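Local structure of Iron(III) ABC transporter, periplasmic iron-compound-binding protein (Vibrio cholerae, 3TEF) at residues E2-E7 with T13-K18; D81-G86 with D94-I99; G112-T117 with E139-Q144; K183-S188 with A275-S280. The protein binds iron(III)-carrying catecholate siderophores in the periplasm and probably hands them to an ABC transporter for import across the inner membrane. All coordinates share one frame; numbering follows the deposited sequence.

Contact 1: residues E2-E7 with T13-K18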
loop_
_atom_site.group_PDB
_atom_site.type_symbol
_atom_site.label_atom_id
_atom_site.label_comp_id
_atom_site.label_asym_id
_atom_site.label_seq_id
_atom_site.Cartn_x
_atom_site.Cartn_y
_atom_site.Cartn_z
ATOM N N GLU A 2 9.619 -25.507 -16.758
ATOM C CA GLU A 2 10.240 -24.391 -16.051
ATOM C C GLU A 2 9.200 -23.612 -15.257
ATOM O O GLU A 2 8.998 -22.415 -15.476
ATOM C CB GLU A 2 10.940 -23.467 -17.044
ATOM C CG GLU A 2 10.113 -23.189 -18.289
ATOM C CD GLU A 2 10.858 -22.349 -19.307
ATOM O OE1 GLU A 2 11.769 -21.591 -18.903
ATOM O OE2 GLU A 2 10.537 -22.455 -20.511
ATOM N N THR A 3 8.551 -24.297 -14.328
ATOM C CA THR A 3 7.479 -23.697 -13.547
ATOM C C THR A 3 7.959 -23.262 -12.171
ATOM O O THR A 3 8.934 -23.793 -11.633
ATOM C CB THR A 3 6.299 -24.673 -13.363
ATOM O OG1 THR A 3 6.750 -25.843 -12.671
ATOM C CG2 THR A 3 5.718 -25.079 -14.709
ATOM N N VAL A 4 7.265 -22.285 -11.608
ATOM C CA VAL A 4 7.480 -21.887 -10.232
ATOM C C VAL A 4 6.141 -21.989 -9.534
ATOM O O VAL A 4 5.102 -21.834 -10.170
ATOM C CB VAL A 4 8.002 -20.443 -10.133
ATOM C CG1 VAL A 4 9.453 -20.375 -10.575
ATOM C CG2 VAL A 4 7.142 -19.510 -10.975
ATOM N N THR A 5 6.161 -22.282 -8.239
ATOM C CA THR A 5 4.940 -22.278 -7.443
ATOM C C THR A 5 5.026 -21.130 -6.447
ATOM O O THR A 5 5.905 -21.095 -5.581
ATOM C CB THR A 5 4.690 -23.630 -6.723
ATOM O OG1 THR A 5 4.493 -24.661 -7.701
ATOM C CG2 THR A 5 3.445 -23.553 -5.840
ATOM N N ILE A 6 4.113 -20.178 -6.600
ATOM C CA ILE A 6 4.108 -18.972 -5.795
ATOM C C ILE A 6 3.050 -19.058 -4.715
ATOM O O ILE A 6 1.876 -19.300 -5.010
ATOM C CB ILE A 6 3.771 -17.745 -6.666
ATOM C CG1 ILE A 6 4.777 -17.612 -7.812
ATOM C CG2 ILE A 6 3.715 -16.490 -5.809
ATOM C CD1 ILE A 6 6.216 -17.437 -7.340
ATOM N N GLU A 7 3.464 -18.831 -3.470
ATOM C CA GLU A 7 2.545 -18.809 -2.340
ATOM C C GLU A 7 2.142 -17.374 -2.018
ATOM O O GLU A 7 2.992 -16.501 -1.802
ATOM C CB GLU A 7 3.186 -19.468 -1.114
ATOM C CG GLU A 7 2.199 -19.750 0.011
ATOM C CD GLU A 7 2.630 -20.914 0.889
ATOM O OE1 GLU A 7 3.629 -20.771 1.626
ATOM O OE2 GLU A 7 1.966 -21.973 0.835
ATOM N N THR A 13 -0.108 -20.748 -6.587
ATOM C CA THR A 13 -0.288 -20.703 -8.025
ATOM C C THR A 13 0.972 -21.204 -8.714
ATOM O O THR A 13 2.073 -20.746 -8.411
ATOM C CB THR A 13 -0.562 -19.263 -8.492
ATOM O OG1 THR A 13 -1.770 -18.794 -7.874
ATOM C CG2 THR A 13 -0.696 -19.205 -10.005
ATOM N N THR A 14 0.803 -22.128 -9.652
ATOM C CA THR A 14 1.934 -22.625 -10.425
ATOM C C THR A 14 1.841 -22.138 -11.868
ATOM O O THR A 14 0.781 -22.197 -12.490
ATOM C CB THR A 14 2.002 -24.166 -10.389
ATOM O OG1 THR A 14 2.169 -24.600 -9.031
ATOM C CG2 THR A 14 3.168 -24.665 -11.226
ATOM N N LEU A 15 2.953 -21.627 -12.386
ATOM C CA LEU A 15 3.010 -21.186 -13.770
ATOM C C LEU A 15 4.438 -21.255 -14.286
ATOM O O LEU A 15 5.399 -21.242 -13.512
ATOM C CB LEU A 15 2.479 -19.753 -13.917
ATOM C CG LEU A 15 3.363 -18.668 -13.311
ATOM C CD1 LEU A 15 3.110 -17.317 -13.996
ATOM C CD2 LEU A 15 3.155 -18.584 -11.807
ATOM N N GLU A 16 4.566 -21.332 -15.601
ATOM C CA GLU A 16 5.863 -21.242 -16.252
ATOM C C GLU A 16 6.514 -19.873 -16.030
ATOM O O GLU A 16 5.858 -18.831 -16.113
ATOM C CB GLU A 16 5.693 -21.520 -17.741
ATOM C CG GLU A 16 6.953 -21.344 -18.567
ATOM C CD GLU A 16 6.739 -21.736 -20.017
ATOM O OE1 GLU A 16 6.089 -22.780 -20.256
ATOM O OE2 GLU A 16 7.205 -20.995 -20.912
ATOM N N GLN A 17 7.808 -19.873 -15.742
ATOM C CA GLN A 17 8.534 -18.620 -15.557
ATOM C C GLN A 17 8.466 -17.685 -16.760
ATOM O O GLN A 17 8.280 -18.117 -17.903
ATOM C CB GLN A 17 9.995 -18.892 -15.206
ATOM C CG GLN A 17 10.275 -18.873 -13.727
ATOM C CD GLN A 17 11.760 -18.970 -13.426
ATOM O OE1 GLN A 17 12.282 -18.256 -12.567
ATOM N NE2 GLN A 17 12.447 -19.855 -14.138
ATOM N N LYS A 18 8.636 -16.398 -16.480
ATOM C CA LYS A 18 8.666 -15.353 -17.500
ATOM C C LYS A 18 7.435 -15.356 -18.392
ATOM O O LYS A 18 7.540 -15.489 -19.613
ATOM C CB LYS A 18 9.953 -15.428 -18.319
ATOM C CG LYS A 18 11.173 -15.052 -17.491
ATOM C CD LYS A 18 12.264 -16.102 -17.571
ATOM C CE LYS A 18 13.114 -15.908 -18.819
ATOM N NZ LYS A 18 13.845 -14.607 -18.804
#
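Val4 with Leu15 and Ile6 with Thr13 form two antiparallel hydrogen-bonded pairs of a beta hairpin, each tied by two backbone bonds; Val4 N reaches Leu15 O at 2.9 Å and Ile6 N reaches Thr13 O at 2.8 Å. At the open end, Gln17 N adds a bond to Glu2 O, nearly straight at 174°.

A side-chain bond lies on the solvent-facing side, where Thr5 OG1 and Thr14 OG1 are 2.7 Å apart. Both hydroxyls lie anti to their own carbonyl carbon (chi1 -64° and -61°), which swings them together across this non-hydrogen-bonded pair. Threonine suits such a surface, combining beta-branching with a polar end.

Apolar contacts occupy the other face: Val4 CG2 sits 4.2 Å from Leu15 CD2, while Val4 CG1 rests 3.6 Å from the aliphatic Gln17 CG. Ile6 continues this face onto helix 113-128, and Thr13 OG1 bonds Thr102 O.

The chains of Glu2 and Glu16 cross at a slant, CG to CG 3.7 Å, and bring two like-charged carboxylates close.

The hairpin is therefore amphipathic: its carboxylates lie at the exposed end, where solvent probably softens their repulsion, and the apolar face of Val4, Ile6 and Leu15 packs on the lobe.

Contact 2: residues D81-G86 with D94-I99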
loop_
_atom_site.group_PDB
_atom_site.type_symbol
_atom_site.label_atom_id
_atom_site.label_comp_id
_atom_site.label_asym_id
_atom_site.label_seq_id
_atom_site.Cartn_x
_atom_site.Cartn_y
_atom_site.Cartn_z
ATOM N N ASP A 81 -0.905 -14.751 -19.723
ATOM C CA ASP A 81 -0.150 -15.869 -19.184
ATOM C C ASP A 81 -0.138 -15.765 -17.662
ATOM O O ASP A 81 0.066 -16.754 -16.969
ATOM C CB ASP A 81 1.275 -15.878 -19.732
ATOM C CG ASP A 81 1.313 -15.997 -21.242
ATOM O OD1 ASP A 81 0.879 -17.044 -21.762
ATOM O OD2 ASP A 81 1.770 -15.045 -21.912
ATOM N N LEU A 82 -0.365 -14.557 -17.152
ATOM C CA LEU A 82 -0.384 -14.311 -15.709
ATOM C C LEU A 82 -1.276 -13.112 -15.411
ATOM O O LEU A 82 -1.212 -12.103 -16.103
ATOM C CB LEU A 82 1.026 -14.043 -15.185
ATOM C CG LEU A 82 1.130 -13.549 -13.732
ATOM C CD1 LEU A 82 0.614 -14.623 -12.756
ATOM C CD2 LEU A 82 2.577 -13.093 -13.391
ATOM N N ILE A 83 -2.120 -13.238 -14.392
ATOM C CA ILE A 83 -2.877 -12.114 -13.864
ATOM C C ILE A 83 -2.362 -11.818 -12.446
ATOM O O ILE A 83 -2.320 -12.696 -11.593
ATOM C CB ILE A 83 -4.363 -12.434 -13.780
ATOM C CG1 ILE A 83 -4.900 -12.800 -15.163
ATOM C CG2 ILE A 83 -5.138 -11.272 -13.178
ATOM C CD1 ILE A 83 -6.225 -13.551 -15.124
ATOM N N VAL A 84 -1.936 -10.584 -12.207
ATOM C CA VAL A 84 -1.543 -10.171 -10.856
ATOM C C VAL A 84 -2.552 -9.172 -10.306
ATOM O O VAL A 84 -2.823 -8.150 -10.943
ATOM C CB VAL A 84 -0.166 -9.505 -10.844
ATOM C CG1 VAL A 84 0.200 -9.099 -9.419
ATOM C CG2 VAL A 84 0.873 -10.436 -11.443
ATOM N N ILE A 85 -3.113 -9.453 -9.133
ATOM C CA ILE A 85 -4.107 -8.551 -8.555
ATOM C C ILE A 85 -3.712 -8.077 -7.156
ATOM O O ILE A 85 -2.996 -8.764 -6.438
ATOM C CB ILE A 85 -5.533 -9.172 -8.534
ATOM C CG1 ILE A 85 -5.631 -10.283 -7.481
ATOM C CG2 ILE A 85 -5.897 -9.725 -9.905
ATOM C CD1 ILE A 85 -6.969 -10.942 -7.442
ATOM N N GLY A 86 -4.192 -6.899 -6.779
ATOM C CA GLY A 86 -4.024 -6.403 -5.423
ATOM C C GLY A 86 -5.138 -6.912 -4.519
ATOM O O GLY A 86 -6.026 -7.637 -4.959
ATOM N N ASP A 94 -11.237 -16.311 -7.541
ATOM C CA ASP A 94 -11.640 -17.632 -8.000
ATOM C C ASP A 94 -11.999 -17.581 -9.476
ATOM O O ASP A 94 -11.623 -18.476 -10.240
ATOM C CB ASP A 94 -12.797 -18.200 -7.169
ATOM C CG ASP A 94 -13.991 -17.262 -7.108
ATOM O OD1 ASP A 94 -13.821 -16.028 -7.295
ATOM O OD2 ASP A 94 -15.107 -17.753 -6.873
ATOM N N GLU A 95 -12.699 -16.516 -9.869
ATOM C CA GLU A 95 -13.091 -16.328 -11.261
ATOM C C GLU A 95 -11.888 -16.059 -12.162
ATOM O O GLU A 95 -11.788 -16.613 -13.262
ATOM C CB GLU A 95 -14.131 -15.209 -11.384
ATOM C CG GLU A 95 -15.477 -15.577 -10.801
ATOM C CD GLU A 95 -16.198 -16.591 -11.661
ATOM O OE1 GLU A 95 -15.956 -16.588 -12.888
ATOM O OE2 GLU A 95 -16.993 -17.393 -11.119
ATOM N N LEU A 96 -10.966 -15.220 -11.691
ATOM C CA LEU A 96 -9.784 -14.902 -12.489
ATOM C C LEU A 96 -8.900 -16.143 -12.633
ATOM O O LEU A 96 -8.277 -16.353 -13.671
ATOM C CB LEU A 96 -8.994 -13.750 -11.857
ATOM C CG LEU A 96 -9.644 -12.363 -11.815
ATOM C CD1 LEU A 96 -8.832 -11.422 -10.904
ATOM C CD2 LEU A 96 -9.799 -11.741 -13.226
ATOM N N SER A 97 -8.861 -16.983 -11.592
ATOM C CA SER A 97 -7.963 -18.135 -11.614
ATOM C C SER A 97 -8.357 -19.131 -12.714
ATOM O O SER A 97 -7.533 -19.928 -13.163
ATOM C CB SER A 97 -7.881 -18.825 -10.237
ATOM O OG SER A 97 -9.133 -19.391 -9.859
ATOM N N LYS A 98 -9.607 -19.065 -13.163
ATOM C CA LYS A 98 -10.053 -19.923 -14.254
ATOM C C LYS A 98 -9.431 -19.507 -15.573
ATOM O O LYS A 98 -9.180 -20.345 -16.444
ATOM C CB LYS A 98 -11.577 -19.896 -14.380
ATOM C CG LYS A 98 -12.285 -20.594 -13.244
ATOM C CD LYS A 98 -13.773 -20.685 -13.535
ATOM C CE LYS A 98 -14.388 -19.304 -13.679
ATOM N NZ LYS A 98 -15.853 -19.395 -13.963
ATOM N N ILE A 99 -9.184 -18.204 -15.715
ATOM C CA ILE A 99 -8.759 -17.629 -16.983
ATOM C C ILE A 99 -7.274 -17.835 -17.209
ATOM O O ILE A 99 -6.846 -18.159 -18.321
ATOM C CB ILE A 99 -9.079 -16.110 -17.044
ATOM C CG1 ILE A 99 -10.592 -15.887 -16.988
ATOM C CG2 ILE A 99 -8.495 -15.468 -18.311
ATOM C CD1 ILE A 99 -10.986 -14.419 -17.003
#
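Ile83 and Leu96 bring the backbones closest, CA to CA 7.6 Å, where strand 82-85 and the helical segment 94-99 run nearly antiparallel at 159°, their axes 8.9 Å apart. No hydrogen bond joins the two; the contact is made by branched aliphatic side chains.

Ile85 and Leu96 meet tip to tip. The CG2 methyl of Ile85 lies 3.5 Å from Leu96 CD1, and Ile85 CD1 also reaches that same methyl. The first torsion of Ile85 (chi1 72°) places CG1 between the backbone N and the carbonyl carbon and leaves CG2 beside the N, so both branches can meet the leucine. Ile83 works by its end methyl alone: CD1 sits 3.8 Å from Leu96 O and touches the CB atoms of Leu96 and Ile99, bedding against the helix backbone. Beta-branched isoleucine suits a central strand, and leucine, slim at CB, suits a helix that must reach down to it.

Phe72 and Ile75 of helix 72-77 also pack on Leu96, and Val104 on the adjoining strand 102-104 lies against Ile85. On the helix, away from the strand, Lys98 NZ bridges to Glu95 OE1 at 3.0 Å, approaching from above the carboxylate plane, and Ser97 OG bonds Asp94 O.

This is the packing of a beta-alpha-beta crossover, in which the helix links two parallel neighbouring strands. Apolar groups turn to the sheet and charges keep to the helix's other side; between these two segments burial of hydrocarbon does the work, while Leu96 O has a weak hydrogen bond with Thr102 OG1 of the next strand.

Contact 3: residues G112-T117 with E139-Q144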
loop_
_atom_site.group_PDB
_atom_site.type_symbol
_atom_site.label_atom_id
_atom_site.label_comp_id
_atom_site.label_asym_id
_atom_site.label_seq_id
_atom_site.Cartn_x
_atom_site.Cartn_y
_atom_site.Cartn_z
ATOM N N GLY A 112 3.299 -8.313 9.272
ATOM C CA GLY A 112 3.826 -6.961 9.184
ATOM C C GLY A 112 4.068 -6.532 7.751
ATOM O O GLY A 112 4.431 -7.342 6.896
ATOM N N TYR A 113 3.885 -5.239 7.500
ATOM C CA TYR A 113 4.022 -4.702 6.147
ATOM C C TYR A 113 5.344 -5.065 5.454
ATOM O O TYR A 113 5.344 -5.584 4.334
ATOM C CB TYR A 113 3.852 -3.181 6.144
ATOM C CG TYR A 113 4.058 -2.599 4.765
ATOM C CD1 TYR A 113 3.014 -2.589 3.835
ATOM C CD2 TYR A 113 5.294 -2.078 4.381
ATOM C CE1 TYR A 113 3.194 -2.076 2.567
ATOM C CE2 TYR A 113 5.487 -1.554 3.107
ATOM C CZ TYR A 113 4.428 -1.561 2.209
ATOM O OH TYR A 113 4.588 -1.073 0.946
ATOM N N TRP A 114 6.472 -4.789 6.098
ATOM C CA TRP A 114 7.752 -4.961 5.403
ATOM C C TRP A 114 8.145 -6.426 5.184
ATOM O O TRP A 114 8.575 -6.800 4.088
ATOM C CB TRP A 114 8.875 -4.136 6.060
ATOM C CG TRP A 114 10.232 -4.266 5.393
ATOM C CD1 TRP A 114 11.429 -4.517 6.020
ATOM C CD2 TRP A 114 10.533 -4.166 3.991
ATOM N NE1 TRP A 114 12.441 -4.582 5.099
ATOM C CE2 TRP A 114 11.922 -4.365 3.842
ATOM C CE3 TRP A 114 9.763 -3.924 2.841
ATOM C CZ2 TRP A 114 12.566 -4.327 2.600
ATOM C CZ3 TRP A 114 10.399 -3.891 1.601
ATOM C CH2 TRP A 114 11.790 -4.097 1.492
ATOM N N GLU A 115 7.968 -7.268 6.199
ATOM C CA GLU A 115 8.259 -8.689 6.017
ATOM C C GLU A 115 7.399 -9.271 4.899
ATOM O O GLU A 115 7.896 -10.006 4.052
ATOM C CB GLU A 115 8.065 -9.480 7.316
ATOM C CG GLU A 115 8.925 -9.003 8.480
ATOM C CD GLU A 115 10.381 -9.413 8.356
ATOM O OE1 GLU A 115 10.784 -9.864 7.260
ATOM O OE2 GLU A 115 11.122 -9.289 9.361
ATOM N N SER A 116 6.116 -8.923 4.873
ATOM C CA SER A 116 5.244 -9.460 3.836
ATOM C C SER A 116 5.514 -8.850 2.464
ATOM O O SER A 116 5.471 -9.551 1.458
ATOM C CB SER A 116 3.754 -9.359 4.218
ATOM O OG SER A 116 3.336 -8.014 4.333
ATOM N N THR A 117 5.831 -7.559 2.426
ATOM C CA THR A 117 6.136 -6.888 1.168
ATOM C C THR A 117 7.394 -7.475 0.505
ATOM O O THR A 117 7.427 -7.688 -0.703
ATOM C CB THR A 117 6.264 -5.369 1.384
ATOM O OG1 THR A 117 4.982 -4.835 1.744
ATOM C CG2 THR A 117 6.777 -4.670 0.111
ATOM N N GLU A 139 17.763 -5.229 -0.174
ATOM C CA GLU A 139 18.868 -4.839 0.694
ATOM C C GLU A 139 18.862 -3.333 0.925
ATOM O O GLU A 139 19.076 -2.863 2.053
ATOM C CB GLU A 139 20.209 -5.288 0.107
ATOM C CG GLU A 139 21.420 -4.757 0.876
ATOM C CD GLU A 139 22.690 -5.543 0.593
ATOM O OE1 GLU A 139 22.719 -6.293 -0.408
ATOM O OE2 GLU A 139 23.661 -5.420 1.375
ATOM N N GLN A 140 18.610 -2.584 -0.146
ATOM C CA GLN A 140 18.588 -1.127 -0.093
ATOM C C GLN A 140 17.494 -0.622 0.847
ATOM O O GLN A 140 17.744 0.178 1.750
ATOM C CB GLN A 140 18.380 -0.546 -1.500
ATOM C CG GLN A 140 18.246 0.968 -1.530
ATOM C CD GLN A 140 17.988 1.523 -2.924
ATOM O OE1 GLN A 140 17.729 0.780 -3.877
ATOM N NE2 GLN A 140 18.056 2.845 -3.045
ATOM N N VAL A 141 16.277 -1.106 0.632
ATOM C CA VAL A 141 15.124 -0.618 1.375
ATOM C C VAL A 141 15.148 -1.090 2.832
ATOM O O VAL A 141 14.783 -0.348 3.747
ATOM C CB VAL A 141 13.813 -1.047 0.683
ATOM C CG1 VAL A 141 12.615 -0.697 1.554
ATOM C CG2 VAL A 141 13.713 -0.388 -0.691
ATOM N N ASP A 142 15.601 -2.318 3.040
ATOM C CA ASP A 142 15.698 -2.878 4.383
ATOM C C ASP A 142 16.551 -1.996 5.293
ATOM O O ASP A 142 16.232 -1.810 6.470
ATOM C CB ASP A 142 16.254 -4.297 4.324
ATOM C CG ASP A 142 16.145 -5.029 5.658
ATOM O OD1 ASP A 142 15.070 -4.977 6.302
ATOM O OD2 ASP A 142 17.142 -5.659 6.063
ATOM N N ALA A 143 17.633 -1.442 4.749
ATOM C CA ALA A 143 18.523 -0.626 5.567
ATOM C C ALA A 143 17.817 0.634 6.047
ATOM O O ALA A 143 18.039 1.094 7.170
ATOM C CB ALA A 143 19.801 -0.278 4.803
ATOM N N GLN A 144 16.965 1.176 5.183
ATOM C CA GLN A 144 16.171 2.363 5.483
ATOM C C GLN A 144 15.149 2.091 6.592
ATOM O O GLN A 144 15.024 2.878 7.536
ATOM C CB GLN A 144 15.481 2.871 4.211
ATOM C CG GLN A 144 16.441 3.419 3.142
ATOM C CD GLN A 144 15.769 3.673 1.796
ATOM O OE1 GLN A 144 14.938 2.884 1.339
ATOM N NE2 GLN A 144 16.123 4.788 1.158
#
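Trp114 and Asp142 supply the polar part of this helix-helix contact. The indole NE1 donates to Asp142 OD1 at 2.9 Å with an N-H...O angle of 161°, and the oxygen lies in the ring plane, at the indole edge. It is met on the anti side, with the donor somewhat out of the plane of the carboxylate, which is turned only 25° from the ring. The other oxygen, OD2, is salt-bridged to Lys146 one turn on, which probably steadies the carboxylate and helps it stay charged.

The apolar part involves the same indole. Val141 CG1 stands over one face of the six-membered ring, 3.9 Å from its centroid, in a CH-pi contact; its closest ring atom is CH2, 3.5 Å from CG1. Trp114 holds CG anti to the backbone N (chi1 180°), extending the ring toward helix 131-154, where it can take valine over a face and aspartate at an edge. Tryptophan suits the place by pairing a broad apolar surface with a single N-H.

Within 112-117, Thr117 OG1 bonds Tyr113 O at 2.7 Å while lying over the centre of the Tyr113 ring. Gly112, at the N-cap, adopts a positive phi.

Helix 113-128 thus lies against helix 131-154, the long helix that links the two lobes, as is usual in this family of binding proteins. Trp114 also stacks on Phe145 and meets Trp121 edge-to-face, whereas Tyr113 and Val141 both touch helix 267-279, and Asp184 accepts from Trp114 N.

Contact 4: residues K183-S188 with A275-S280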
loop_
_atom_site.group_PDB
_atom_site.type_symbol
_atom_site.label_atom_id
_atom_site.label_comp_id
_atom_site.label_asym_id
_atom_site.label_seq_id
_atom_site.Cartn_x
_atom_site.Cartn_y
_atom_site.Cartn_z
ATOM N N LYS A 183 5.186 -1.870 13.459
ATOM C CA LYS A 183 5.985 -3.089 13.390
ATOM C C LYS A 183 7.313 -2.909 12.656
ATOM O O LYS A 183 8.293 -3.600 12.947
ATOM C CB LYS A 183 5.180 -4.231 12.764
ATOM C CG LYS A 183 3.904 -4.566 13.518
ATOM C CD LYS A 183 3.320 -5.909 13.095
ATOM C CE LYS A 183 2.018 -6.184 13.841
ATOM N NZ LYS A 183 1.478 -7.541 13.544
ATOM N N ASP A 184 7.344 -1.987 11.704
ATOM C CA ASP A 184 8.532 -1.799 10.873
ATOM C C ASP A 184 9.264 -0.508 11.151
ATOM O O ASP A 184 10.479 -0.486 11.140
ATOM C CB ASP A 184 8.170 -1.871 9.391
ATOM C CG ASP A 184 7.500 -3.173 9.027
ATOM O OD1 ASP A 184 7.966 -4.236 9.488
ATOM O OD2 ASP A 184 6.495 -3.139 8.291
ATOM N N PHE A 185 8.525 0.567 11.391
ATOM C CA PHE A 185 9.136 1.873 11.564
ATOM C C PHE A 185 9.409 2.193 13.032
ATOM O O PHE A 185 10.060 3.193 13.346
ATOM C CB PHE A 185 8.260 2.944 10.918
ATOM C CG PHE A 185 8.296 2.929 9.414
ATOM C CD1 PHE A 185 9.505 2.957 8.734
ATOM C CD2 PHE A 185 7.123 2.870 8.676
ATOM C CE1 PHE A 185 9.548 2.952 7.348
ATOM C CE2 PHE A 185 7.156 2.859 7.279
ATOM C CZ PHE A 185 8.365 2.909 6.614
ATOM N N GLY A 186 8.880 1.356 13.919
ATOM C CA GLY A 186 9.259 1.385 15.321
ATOM C C GLY A 186 8.529 2.335 16.251
ATOM O O GLY A 186 8.990 2.582 17.369
ATOM N N PHE A 187 7.397 2.878 15.816
ATOM C CA PHE A 187 6.576 3.678 16.716
ATOM C C PHE A 187 5.796 2.751 17.636
ATOM O O PHE A 187 5.565 1.588 17.311
ATOM C CB PHE A 187 5.579 4.531 15.929
ATOM C CG PHE A 187 6.189 5.705 15.229
ATOM C CD1 PHE A 187 6.517 6.855 15.925
ATOM C CD2 PHE A 187 6.393 5.678 13.857
ATOM C CE1 PHE A 187 7.063 7.937 15.278
ATOM C CE2 PHE A 187 6.937 6.767 13.194
ATOM C CZ PHE A 187 7.270 7.901 13.903
ATOM N N SER A 188 5.375 3.266 18.785
ATOM C CA SER A 188 4.401 2.551 19.598
ATOM C C SER A 188 3.044 3.227 19.398
ATOM O O SER A 188 2.979 4.383 18.977
ATOM C CB SER A 188 4.810 2.552 21.077
ATOM O OG SER A 188 4.847 3.873 21.593
ATOM N N ALA A 275 10.501 7.732 2.802
ATOM C CA ALA A 275 10.721 9.177 2.735
ATOM C C ALA A 275 9.799 9.919 3.699
ATOM O O ALA A 275 10.228 10.857 4.372
ATOM C CB ALA A 275 10.538 9.697 1.319
ATOM N N ASP A 276 8.534 9.508 3.765
ATOM C CA ASP A 276 7.582 10.164 4.657
ATOM C C ASP A 276 8.001 10.013 6.115
ATOM O O ASP A 276 7.914 10.966 6.892
ATOM C CB ASP A 276 6.154 9.624 4.482
ATOM C CG ASP A 276 5.492 10.078 3.193
ATOM O OD1 ASP A 276 5.971 11.046 2.554
ATOM O OD2 ASP A 276 4.459 9.467 2.825
ATOM N N MET A 277 8.442 8.813 6.487
ATOM C CA MET A 277 8.847 8.542 7.863
ATOM C C MET A 277 10.115 9.329 8.220
ATOM O O MET A 277 10.221 9.890 9.310
ATOM C CB MET A 277 9.049 7.043 8.096
ATOM C CG MET A 277 7.769 6.190 8.048
ATOM S SD MET A 277 6.646 6.302 9.479
ATOM C CE MET A 277 5.691 7.751 9.056
ATOM N N LYS A 278 11.066 9.380 7.295
ATOM C CA LYS A 278 12.267 10.195 7.498
ATOM C C LYS A 278 11.898 11.643 7.813
ATOM O O LYS A 278 12.406 12.237 8.772
ATOM C CB LYS A 278 13.179 10.133 6.273
ATOM C CG LYS A 278 13.980 8.841 6.174
ATOM C CD LYS A 278 14.892 8.844 4.952
ATOM C CE LYS A 278 15.820 7.635 4.943
ATOM N NZ LYS A 278 16.820 7.691 6.046
ATOM N N ALA A 279 10.996 12.197 7.008
ATOM C CA ALA A 279 10.567 13.579 7.163
ATOM C C ALA A 279 9.963 13.836 8.542
ATOM O O ALA A 279 10.227 14.872 9.150
ATOM C CB ALA A 279 9.588 13.959 6.062
ATOM N N SER A 280 9.166 12.896 9.043
ATOM C CA SER A 280 8.542 13.075 10.353
ATOM C C SER A 280 9.476 12.638 11.478
ATOM O O SER A 280 10.180 13.458 12.067
ATOM C CB SER A 280 7.216 12.320 10.438
ATOM O OG SER A 280 7.417 10.957 10.764
#
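Met277 puts its CG squarely over the ring of Phe185, 3.3 Å from the centroid and 8° off the normal, a snug CH-pi contact. The sulfur next along the chain is displaced from that centre, approaching the same ring obliquely at 4.1 Å from the centroid to SD. It also lies in the plane of Phe187, at the ring edge, with SD 3.8 Å from CE2. One thioether therefore makes Met-aromatic contacts with two rings.

The second torsion of Met277 (chi2 -74°) bends the chain and sets SD beside both phenylalanines; the third then turns only the end methyl. An unbranched, flexible and polarisable side chain suits such a slot. Ser280 OG bonds Met277 O only weakly.

Farther out, Phe185 stacks on Phe145 and touches Ile148, both of helix 131-154, while Phe187 packs on Val181 and Ala159. Gly186, with positive phi as the chain leaves helix 180-184, makes the turn between the two phenylalanines, and its carbonyl is bonded by Lys156.

Sulfur and rings, without any hydrogen bond across the pair, let the C-terminal helix 267-279 adhere to the loop after helix 180-184 by dispersion and burial.

Overall arrangement
Contacts 2, 3 and 4 are buried, whereas contact 1 is half exposed, at the surface with one buried face, and is the one knit by backbone bonds. Contacts 1 and 2 belong to one lobe and touch through Leu15 and Leu82: a hairpin flanks a beta-alpha-beta unit whose layers meet through aliphatic groups. Contacts 3 and 4 share the neighbourhood of helix 131-154, with centres 12 Å apart, and touch each other directly; both rely on aromatic rings, one adding an indole-carboxylate bond, the other a sulfur. Contacts 2 and 4 lie on opposite sides of the chain's centre, their nearest atoms about 18 Å apart.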